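PDB 4PR7: oligogalacturonate-specific porin KdgM from Dickeya dadantii, which forms a monomeric outer-membrane porin specific for oligogalacturonides and is also required for full virulence. Local coordinates for residues G59-A64 against S81-S86; S75-F80 against R92-G97; F27-G32 against A64-K69. All coordinates share one frame; numbering follows the deposited sequence.

Contact 1 of 3, residues G59-A64 against S81-S86. With OCT (N-octane), chain E.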
loop_
_atom_site.group_PDB
_atom_site.type_symbol
_atom_site.label_atom_id
_atom_site.label_comp_id
_atom_site.label_asym_id
_atom_site.label_seq_id
_atom_site.Cartn_x
_atom_site.Cartn_y
_atom_site.Cartn_z
ATOM N N GLY A 59 3.343 11.329 11.764
ATOM C CA GLY A 59 1.923 11.207 11.500
ATOM C C GLY A 59 1.406 9.833 11.830
ATOM O O GLY A 59 2.185 8.892 12.006
ATOM N N THR A 60 0.084 9.731 11.905
ATOM C CA THR A 60 -0.581 8.492 12.228
ATOM C C THR A 60 -1.769 8.325 11.299
ATOM O O THR A 60 -2.626 9.203 11.240
ATOM C CB THR A 60 -1.070 8.481 13.691
ATOM O OG1 THR A 60 0.057 8.376 14.559
ATOM C CG2 THR A 60 -1.982 7.281 13.951
ATOM N N GLU A 61 -1.819 7.211 10.588
ATOM C CA GLU A 61 -2.956 6.915 9.735
ATOM C C GLU A 61 -3.647 5.671 10.234
ATOM O O GLU A 61 -2.978 4.722 10.636
ATOM C CB GLU A 61 -2.528 6.707 8.293
ATOM C CG GLU A 61 -3.710 6.540 7.347
ATOM C CD GLU A 61 -3.310 6.532 5.887
ATOM O OE1 GLU A 61 -2.405 5.755 5.531
ATOM O OE2 GLU A 61 -3.914 7.292 5.101
ATOM N N VAL A 62 -4.976 5.695 10.207
ATOM C CA VAL A 62 -5.805 4.537 10.501
ATOM C C VAL A 62 -6.710 4.253 9.307
ATOM O O VAL A 62 -7.279 5.176 8.717
ATOM C CB VAL A 62 -6.694 4.766 11.741
ATOM C CG1 VAL A 62 -7.500 3.514 12.055
ATOM C CG2 VAL A 62 -5.845 5.137 12.943
ATOM N N VAL A 63 -6.863 2.973 8.978
ATOM C CA VAL A 63 -7.677 2.526 7.832
ATOM C C VAL A 63 -8.681 1.463 8.255
ATOM O O VAL A 63 -8.319 0.518 8.955
ATOM C CB VAL A 63 -6.791 1.951 6.711
ATOM C CG1 VAL A 63 -7.623 1.659 5.471
ATOM C CG2 VAL A 63 -5.686 2.943 6.355
ATOM N N ALA A 64 -9.950 1.632 7.879
ATOM C CA ALA A 64 -10.918 0.541 7.994
ATOM C C ALA A 64 -11.488 0.216 6.621
ATOM O O ALA A 64 -11.714 1.114 5.803
ATOM C CB ALA A 64 -12.044 0.880 8.984
ATOM N N SER A 81 -10.105 6.114 5.385
ATOM C CA SER A 81 -8.897 6.434 6.151
ATOM C C SER A 81 -8.801 7.896 6.577
ATOM O O SER A 81 -9.232 8.796 5.858
ATOM C CB SER A 81 -7.634 6.043 5.360
ATOM O OG SER A 81 -7.145 7.135 4.597
ATOM N N LEU A 82 -8.236 8.105 7.765
ATOM C CA LEU A 82 -7.922 9.422 8.297
ATOM C C LEU A 82 -6.466 9.413 8.688
ATOM O O LEU A 82 -5.983 8.425 9.241
ATOM C CB LEU A 82 -8.754 9.738 9.535
ATOM C CG LEU A 82 -10.265 9.792 9.387
ATOM C CD1 LEU A 82 -10.894 10.042 10.753
ATOM C CD2 LEU A 82 -10.695 10.875 8.402
ATOM N N GLU A 83 -5.774 10.509 8.391
ATOM C CA GLU A 83 -4.407 10.700 8.826
ATOM C C GLU A 83 -4.297 11.985 9.614
ATOM O O GLU A 83 -4.894 12.997 9.256
ATOM C CB GLU A 83 -3.433 10.720 7.641
ATOM C CG GLU A 83 -2.038 11.210 8.036
ATOM C CD GLU A 83 -0.901 10.676 7.180
ATOM O OE1 GLU A 83 -1.129 9.957 6.186
ATOM O OE2 GLU A 83 0.246 10.978 7.540
ATOM N N SER A 84 -3.533 11.914 10.704
ATOM C CA SER A 84 -3.224 13.052 11.537
ATOM C C SER A 84 -1.703 13.110 11.690
ATOM O O SER A 84 -1.080 12.095 11.982
ATOM C CB SER A 84 -3.893 12.901 12.906
ATOM O OG SER A 84 -5.273 13.199 12.826
ATOM N N GLY A 85 -1.117 14.285 11.473
ATOM C CA GLY A 85 0.334 14.451 11.569
ATOM C C GLY A 85 0.754 15.886 11.791
ATOM O O GLY A 85 -0.081 16.792 11.803
ATOM N N SER A 86 2.058 16.088 11.967
ATOM C CA SER A 86 2.614 17.416 12.233
ATOM C C SER A 86 2.478 18.317 11.006
ATOM O O SER A 86 2.147 19.496 11.129
ATOM C CB SER A 86 4.091 17.316 12.638
ATOM O OG SER A 86 4.846 16.714 11.604
HETATM C C1 OCT E . -10.276 4.738 16.334
HETATM C C2 OCT E . -9.801 4.641 14.898
HETATM C C3 OCT E . -10.809 3.960 13.963
HETATM C C4 OCT E . -11.590 4.972 13.129
HETATM C C5 OCT E . -12.020 4.396 11.787
HETATM C C6 OCT E . -12.939 3.194 11.969
HETATM C C7 OCT E . -14.163 3.284 11.065
HETATM C C8 OCT E . -14.934 1.981 11.039
HETATM O O HOH W 1 -5.809 9.471 5.074
#
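Glu61 OE2 is gripped from several sides. A water donates to Glu61 OE2 over 2.9 Å. The same water lies 2.7 Å from Ser81 OG on the facing strand. Arg92 makes a salt bridge to this oxygen, and Arg112 adds a weak, long ion pair. Ser81 OG is also hydrogen-bonded to Arg92 O and Arg112 NH2. The Glu61 chain is extended, with CG anti to the backbone N (chi1 -174°), and this carries the carboxylate out toward Ser81. Glu83 crosses it at about a right angle. Glu61 OE2 and Glu83 OE1 come within 4.0 Å, with the carboxylate planes 63° apart. Lys38, salt-bridged to Glu83, and Arg92, salt-bridged to Glu61, probably offset the like charges. The two segments are antiparallel neighbours in a transmembrane beta-barrel. Glu61, Val63, Ser81 and Glu83 lie on the inner face, toward the pore. There Val63 CG2 packs on Ser81 CB at 3.8 Å. The backbones are tied by two hydrogen-bonded pairs. In one, Thr60 N donates to Ser84 O at 2.6 Å and Ser84 N returns to Thr60 O. In the other, Val62 N meets Leu82 O at 3.1 Å, and Leu82 N donates back to Val62 O. Gly59 and Gly85 bring their CA atoms close in a non-hydrogen-bonded pair. On the outer face, Val62 CG1 touches a bound n-octane at C2, 3.8 Å away.

Contact 2 of 3, residues S75-F80 against R92-G97. With OCT (N-octane), chain F.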
loop_
_atom_site.group_PDB
_atom_site.type_symbol
_atom_site.label_atom_id
_atom_site.label_comp_id
_atom_site.label_asym_id
_atom_site.label_seq_id
_atom_site.Cartn_x
_atom_site.Cartn_y
_atom_site.Cartn_z
ATOM N N SER A 75 -13.458 -9.340 -6.395
ATOM C CA SER A 75 -13.856 -8.761 -5.113
ATOM C C SER A 75 -13.886 -7.224 -5.199
ATOM O O SER A 75 -13.289 -6.618 -6.105
ATOM C CB SER A 75 -12.819 -9.160 -4.059
ATOM O OG SER A 75 -11.522 -8.785 -4.528
ATOM N N ILE A 76 -14.577 -6.588 -4.258
ATOM C CA ILE A 76 -14.484 -5.134 -4.096
ATOM C C ILE A 76 -14.237 -4.725 -2.651
ATOM O O ILE A 76 -14.746 -5.350 -1.708
ATOM C CB ILE A 76 -15.719 -4.377 -4.619
ATOM C CG1 ILE A 76 -16.993 -4.876 -3.954
ATOM C CG2 ILE A 76 -15.783 -4.500 -6.118
ATOM C CD1 ILE A 76 -18.067 -3.815 -3.912
ATOM N N GLU A 77 -13.450 -3.670 -2.496
ATOM C CA GLU A 77 -13.028 -3.233 -1.185
ATOM C C GLU A 77 -13.211 -1.750 -1.001
ATOM O O GLU A 77 -12.336 -0.980 -1.394
ATOM C CB GLU A 77 -11.571 -3.579 -0.979
ATOM C CG GLU A 77 -11.050 -3.257 0.393
ATOM C CD GLU A 77 -9.554 -3.375 0.468
ATOM O OE1 GLU A 77 -8.957 -2.800 1.409
ATOM O OE2 GLU A 77 -8.982 -4.009 -0.450
ATOM N N PRO A 78 -14.344 -1.344 -0.411
ATOM C CA PRO A 78 -14.480 0.029 0.061
ATOM C C PRO A 78 -13.639 0.297 1.313
ATOM O O PRO A 78 -13.563 -0.538 2.215
ATOM C CB PRO A 78 -15.975 0.149 0.362
ATOM C CG PRO A 78 -16.432 -1.258 0.561
ATOM C CD PRO A 78 -15.635 -2.047 -0.412
ATOM N N GLY A 79 -12.990 1.451 1.364
ATOM C CA GLY A 79 -12.145 1.776 2.502
ATOM C C GLY A 79 -12.317 3.204 2.959
ATOM O O GLY A 79 -12.733 4.055 2.201
ATOM N N PHE A 80 -11.975 3.431 4.217
ATOM C CA PHE A 80 -12.065 4.702 4.875
ATOM C C PHE A 80 -10.731 4.952 5.591
ATOM O O PHE A 80 -10.252 4.080 6.326
ATOM C CB PHE A 80 -13.213 4.639 5.886
ATOM C CG PHE A 80 -13.281 5.833 6.774
ATOM C CD1 PHE A 80 -13.986 6.950 6.377
ATOM C CD2 PHE A 80 -12.628 5.844 8.005
ATOM C CE1 PHE A 80 -14.051 8.062 7.196
ATOM C CE2 PHE A 80 -12.675 6.960 8.823
ATOM C CZ PHE A 80 -13.381 8.072 8.405
ATOM N N ARG A 92 -8.978 10.125 3.239
ATOM C CA ARG A 92 -8.716 9.420 1.991
ATOM C C ARG A 92 -9.520 8.127 1.872
ATOM O O ARG A 92 -8.959 7.049 2.014
ATOM C CB ARG A 92 -7.218 9.114 1.892
ATOM C CG ARG A 92 -6.380 10.347 1.631
ATOM C CD ARG A 92 -4.996 9.974 1.152
ATOM N NE ARG A 92 -4.180 9.436 2.229
ATOM C CZ ARG A 92 -3.160 8.593 2.066
ATOM N NH1 ARG A 92 -2.815 8.164 0.862
ATOM N NH2 ARG A 92 -2.474 8.172 3.116
ATOM N N PRO A 93 -10.825 8.225 1.573
ATOM C CA PRO A 93 -11.599 7.006 1.338
ATOM C C PRO A 93 -11.209 6.358 0.012
ATOM O O PRO A 93 -10.606 7.017 -0.834
ATOM C CB PRO A 93 -13.038 7.510 1.311
ATOM C CG PRO A 93 -12.943 8.898 0.793
ATOM C CD PRO A 93 -11.612 9.434 1.278
ATOM N N TYR A 94 -11.513 5.074 -0.170
ATOM C CA TYR A 94 -11.164 4.424 -1.438
ATOM C C TYR A 94 -12.074 3.279 -1.850
ATOM O O TYR A 94 -12.915 2.822 -1.094
ATOM C CB TYR A 94 -9.711 3.939 -1.396
ATOM C CG TYR A 94 -9.436 2.833 -0.426
ATOM C CD1 TYR A 94 -8.947 3.099 0.859
ATOM C CD2 TYR A 94 -9.627 1.516 -0.792
ATOM C CE1 TYR A 94 -8.661 2.068 1.743
ATOM C CE2 TYR A 94 -9.363 0.479 0.081
ATOM C CZ TYR A 94 -8.862 0.749 1.339
ATOM O OH TYR A 94 -8.598 -0.313 2.181
ATOM N N LEU A 95 -11.890 2.828 -3.072
ATOM C CA LEU A 95 -12.596 1.672 -3.581
ATOM C C LEU A 95 -11.640 0.917 -4.457
ATOM O O LEU A 95 -11.225 1.428 -5.483
ATOM C CB LEU A 95 -13.820 2.094 -4.389
ATOM C CG LEU A 95 -14.736 0.939 -4.825
ATOM C CD1 LEU A 95 -15.407 0.244 -3.652
ATOM C CD2 LEU A 95 -15.789 1.454 -5.789
ATOM N N ARG A 96 -11.286 -0.294 -4.035
ATOM C CA ARG A 96 -10.373 -1.139 -4.782
ATOM C C ARG A 96 -11.113 -2.348 -5.347
ATOM O O ARG A 96 -11.706 -3.131 -4.613
ATOM C CB ARG A 96 -9.201 -1.618 -3.892
ATOM C CG ARG A 96 -8.228 -2.549 -4.612
ATOM C CD ARG A 96 -6.800 -2.370 -4.120
ATOM N NE ARG A 96 -6.790 -2.428 -2.674
ATOM C CZ ARG A 96 -5.839 -1.942 -1.890
ATOM N NH1 ARG A 96 -5.983 -2.054 -0.579
ATOM N NH2 ARG A 96 -4.749 -1.369 -2.396
ATOM N N GLY A 97 -11.062 -2.506 -6.657
ATOM C CA GLY A 97 -11.534 -3.726 -7.297
ATOM C C GLY A 97 -10.339 -4.626 -7.507
ATOM O O GLY A 97 -9.229 -4.139 -7.720
HETATM C C1 OCT F . -16.184 6.756 3.353
HETATM C C2 OCT F . -16.438 5.303 3.011
HETATM C C3 OCT F . -15.690 4.894 1.742
HETATM C C4 OCT F . -16.333 5.404 0.446
HETATM C C5 OCT F . -15.693 4.743 -0.775
HETATM C C6 OCT F . -16.216 5.305 -2.091
HETATM C C7 OCT F . -15.491 6.582 -2.515
HETATM C C8 OCT F . -14.046 6.311 -2.873
HETATM O O HOH W 2 -11.079 -5.769 -3.975
#
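Glu77 pairs with Arg96 and Gly79 with Tyr94 as antiparallel hydrogen-bonded pairs, on strand segments whose directions differ by 161°. The segments belong to a beta hairpin in the wall of the porin barrel. Each pair has two backbone bonds, such as Glu77 N to Arg96 O at 2.8 Å. The inner face carries Glu77, Tyr94 and Arg96. Tyr94 CG sits between its own backbone N and carbonyl carbon (chi1 67°), which folds the ring back across the neighbouring strand. One face of the ring lies on Gly79, whose CA is 3.6 Å from the centroid of the Tyr94 ring. This CH-pi contact is the aromatic rescue of glycine known from beta-sheets. The Tyr94 OH donates to Glu77 OE1 at 2.6 Å, meeting it from above the carboxylate plane. The other oxygen, Glu77 OE2, stands at the edge of the Arg96 guanidinium. Glu77 OE2 forms a salt bridge with Arg96, in which the hydrogen bond from Arg96 NE is weak, at 3.5 Å. Glu77 is thus held between a phenol and a guanidinium, which should favour its charged form. On the outer face, Leu95 CD1 lies against the Pro78 ring, 4.0 Å from Pro78 CD. A bound n-octane runs along the same side. Its C3 is 3.7 Å from Pro93 CB, and its C1 meets the edge of the Phe80 ring at CD1.

Contact 3 of 3, residues F27-G32 against A64-K69. With OCT (N-octane), chain E.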
loop_
_atom_site.group_PDB
_atom_site.type_symbol
_atom_site.label_atom_id
_atom_site.label_comp_id
_atom_site.label_asym_id
_atom_site.label_seq_id
_atom_site.Cartn_x
_atom_site.Cartn_y
_atom_site.Cartn_z
ATOM N N PHE A 27 -9.885 -9.771 9.036
ATOM C CA PHE A 27 -10.669 -10.806 9.700
ATOM C C PHE A 27 -11.215 -11.722 8.625
ATOM O O PHE A 27 -11.269 -11.331 7.462
ATOM C CB PHE A 27 -11.811 -10.179 10.499
ATOM C CG PHE A 27 -11.347 -9.422 11.714
ATOM C CD1 PHE A 27 -11.113 -10.087 12.913
ATOM C CD2 PHE A 27 -11.113 -8.053 11.650
ATOM C CE1 PHE A 27 -10.654 -9.394 14.022
ATOM C CE2 PHE A 27 -10.666 -7.352 12.754
ATOM C CZ PHE A 27 -10.431 -8.022 13.943
ATOM N N ALA A 28 -11.607 -12.931 9.015
ATOM C CA ALA A 28 -12.166 -13.901 8.073
ATOM C C ALA A 28 -13.476 -13.415 7.453
ATOM O O ALA A 28 -13.830 -13.835 6.351
ATOM C CB ALA A 28 -12.385 -15.251 8.755
ATOM N N ASN A 29 -14.197 -12.550 8.166
ATOM C CA ASN A 29 -15.446 -11.970 7.647
ATOM C C ASN A 29 -15.233 -10.890 6.587
ATOM O O ASN A 29 -16.197 -10.366 6.031
ATOM C CB ASN A 29 -16.311 -11.406 8.783
ATOM C CG ASN A 29 -15.583 -10.367 9.619
ATOM O OD1 ASN A 29 -14.854 -9.517 9.107
ATOM N ND2 ASN A 29 -15.768 -10.451 10.919
ATOM N N GLY A 30 -13.982 -10.540 6.316
ATOM C CA GLY A 30 -13.685 -9.525 5.306
ATOM C C GLY A 30 -13.432 -8.138 5.861
ATOM O O GLY A 30 -12.881 -7.308 5.151
ATOM N N PHE A 31 -13.782 -7.883 7.130
ATOM C CA PHE A 31 -13.433 -6.598 7.778
ATOM C C PHE A 31 -11.936 -6.527 8.020
ATOM O O PHE A 31 -11.315 -7.535 8.381
ATOM C CB PHE A 31 -14.179 -6.409 9.109
ATOM C CG PHE A 31 -14.040 -5.025 9.711
ATOM C CD1 PHE A 31 -13.244 -4.810 10.840
ATOM C CD2 PHE A 31 -14.704 -3.943 9.172
ATOM C CE1 PHE A 31 -13.131 -3.538 11.407
ATOM C CE2 PHE A 31 -14.579 -2.666 9.724
ATOM C CZ PHE A 31 -13.796 -2.463 10.845
ATOM N N GLY A 32 -11.367 -5.335 7.822
ATOM C CA GLY A 32 -9.934 -5.112 8.052
ATOM C C GLY A 32 -9.683 -3.760 8.699
ATOM O O GLY A 32 -10.494 -2.832 8.591
ATOM N N ALA A 64 -9.950 1.632 7.879
ATOM C CA ALA A 64 -10.918 0.541 7.994
ATOM C C ALA A 64 -11.488 0.216 6.621
ATOM O O ALA A 64 -11.714 1.114 5.803
ATOM C CB ALA A 64 -12.044 0.880 8.984
ATOM N N SER A 65 -11.708 -1.072 6.368
ATOM C CA SER A 65 -12.256 -1.537 5.091
ATOM C C SER A 65 -12.981 -2.890 5.196
ATOM O O SER A 65 -12.961 -3.542 6.233
ATOM C CB SER A 65 -11.154 -1.611 4.038
ATOM O OG SER A 65 -10.061 -2.420 4.442
ATOM N N TYR A 66 -13.664 -3.257 4.121
ATOM C CA TYR A 66 -14.336 -4.553 3.966
ATOM C C TYR A 66 -14.016 -5.059 2.561
ATOM O O TYR A 66 -14.278 -4.346 1.583
ATOM C CB TYR A 66 -15.868 -4.389 4.080
ATOM C CG TYR A 66 -16.544 -5.120 5.233
ATOM C CD1 TYR A 66 -17.011 -4.423 6.355
ATOM C CD2 TYR A 66 -16.750 -6.507 5.191
ATOM C CE1 TYR A 66 -17.642 -5.083 7.412
ATOM C CE2 TYR A 66 -17.372 -7.178 6.244
ATOM C CZ TYR A 66 -17.819 -6.461 7.357
ATOM O OH TYR A 66 -18.444 -7.106 8.414
ATOM N N VAL A 67 -13.466 -6.270 2.453
ATOM C CA VAL A 67 -13.327 -6.943 1.179
ATOM C C VAL A 67 -14.584 -7.786 1.002
ATOM O O VAL A 67 -14.836 -8.701 1.785
ATOM C CB VAL A 67 -12.087 -7.862 1.111
ATOM C CG1 VAL A 67 -11.974 -8.532 -0.256
ATOM C CG2 VAL A 67 -10.823 -7.076 1.376
ATOM N N TYR A 68 -15.392 -7.448 0.004
ATOM C CA TYR A 68 -16.515 -8.293 -0.393
ATOM C C TYR A 68 -16.095 -9.118 -1.595
ATOM O O TYR A 68 -15.723 -8.561 -2.626
ATOM C CB TYR A 68 -17.731 -7.440 -0.757
ATOM C CG TYR A 68 -18.933 -8.277 -1.083
ATOM C CD1 TYR A 68 -19.841 -8.651 -0.086
ATOM C CD2 TYR A 68 -19.163 -8.723 -2.383
ATOM C CE1 TYR A 68 -20.952 -9.433 -0.385
ATOM C CE2 TYR A 68 -20.264 -9.506 -2.687
ATOM C CZ TYR A 68 -21.153 -9.856 -1.692
ATOM O OH TYR A 68 -22.228 -10.643 -2.007
ATOM N N LYS A 69 -16.166 -10.436 -1.478
ATOM C CA LYS A 69 -15.792 -11.332 -2.579
ATOM C C LYS A 69 -17.039 -11.864 -3.264
ATOM O O LYS A 69 -17.906 -12.435 -2.611
ATOM C CB LYS A 69 -14.965 -12.501 -2.050
ATOM C CG LYS A 69 -13.718 -12.074 -1.297
ATOM C CD LYS A 69 -12.905 -13.301 -0.928
ATOM C CE LYS A 69 -11.606 -12.932 -0.242
ATOM N NZ LYS A 69 -10.777 -12.041 -1.098
HETATM C C1 OCT E . -10.276 4.738 16.334
HETATM C C2 OCT E . -9.801 4.641 14.898
HETATM C C3 OCT E . -10.809 3.960 13.963
HETATM C C4 OCT E . -11.590 4.972 13.129
HETATM C C5 OCT E . -12.020 4.396 11.787
HETATM C C6 OCT E . -12.939 3.194 11.969
HETATM C C7 OCT E . -14.163 3.284 11.065
HETATM C C8 OCT E . -14.934 1.981 11.039
#
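Phe31 CG stands anti to its own backbone N (chi1 -171°), while the Tyr66 ring leaves its backbone at a chi1 of -118°, away from the usual staggered positions. These torsions make the two side chains cross at about a right angle on the outer face of the barrel, with the ring planes 66° apart. Phe31 starts a strand, just after a type I turn with a G1 bulge from Phe27 to Gly30, a short turn of the kind found at the periplasmic end of such barrels. The edge of Phe31 points to the face of Tyr66 in an offset T-shaped pair with centroids 5.5 Å apart. Phe31 CB also sits over the Tyr66 ring, 4.2 Å from its centroid. At its far end, Phe31 CZ reaches Ala64 CB at 4.2 Å. The backbone pairing is short. Gly32 and Ser65 exchange two bonds, and Val67 N donates to Gly30 O at 2.9 Å. Arg26 binds both Gly30 O and Ser65 OG. Asn29 OD1 accepts from Phe31 N at 2.8 Å in an Asx turn. Asn29 O lies at the edge of the Tyr66 ring, 3.4 Å from CE2.

Overall arrangement
All three contacts join neighbouring strands of one barrel. Strand 57-69 serves contacts 1 and 3, pairing with 74-85 on one flank and 31-41 on the other. Strand 74-85 serves contacts 1 and 2. Ala64, shared by contacts 1 and 3, is hydrogen-bonded through its O to Phe80 N of contact 2. Contacts 1 and 2 have charged inner faces, joined by the salt bridge from Glu61 to Arg92. The outer face of contact 1 mixes Val62 and Leu82 with Thr60 and Ser84; that of contact 2 is apolar. Contact 3, at the turn end, is mainly aromatic and shares the n-octane of contact 1. Each has three buried touching residues; only contact 2 has no exposed ones.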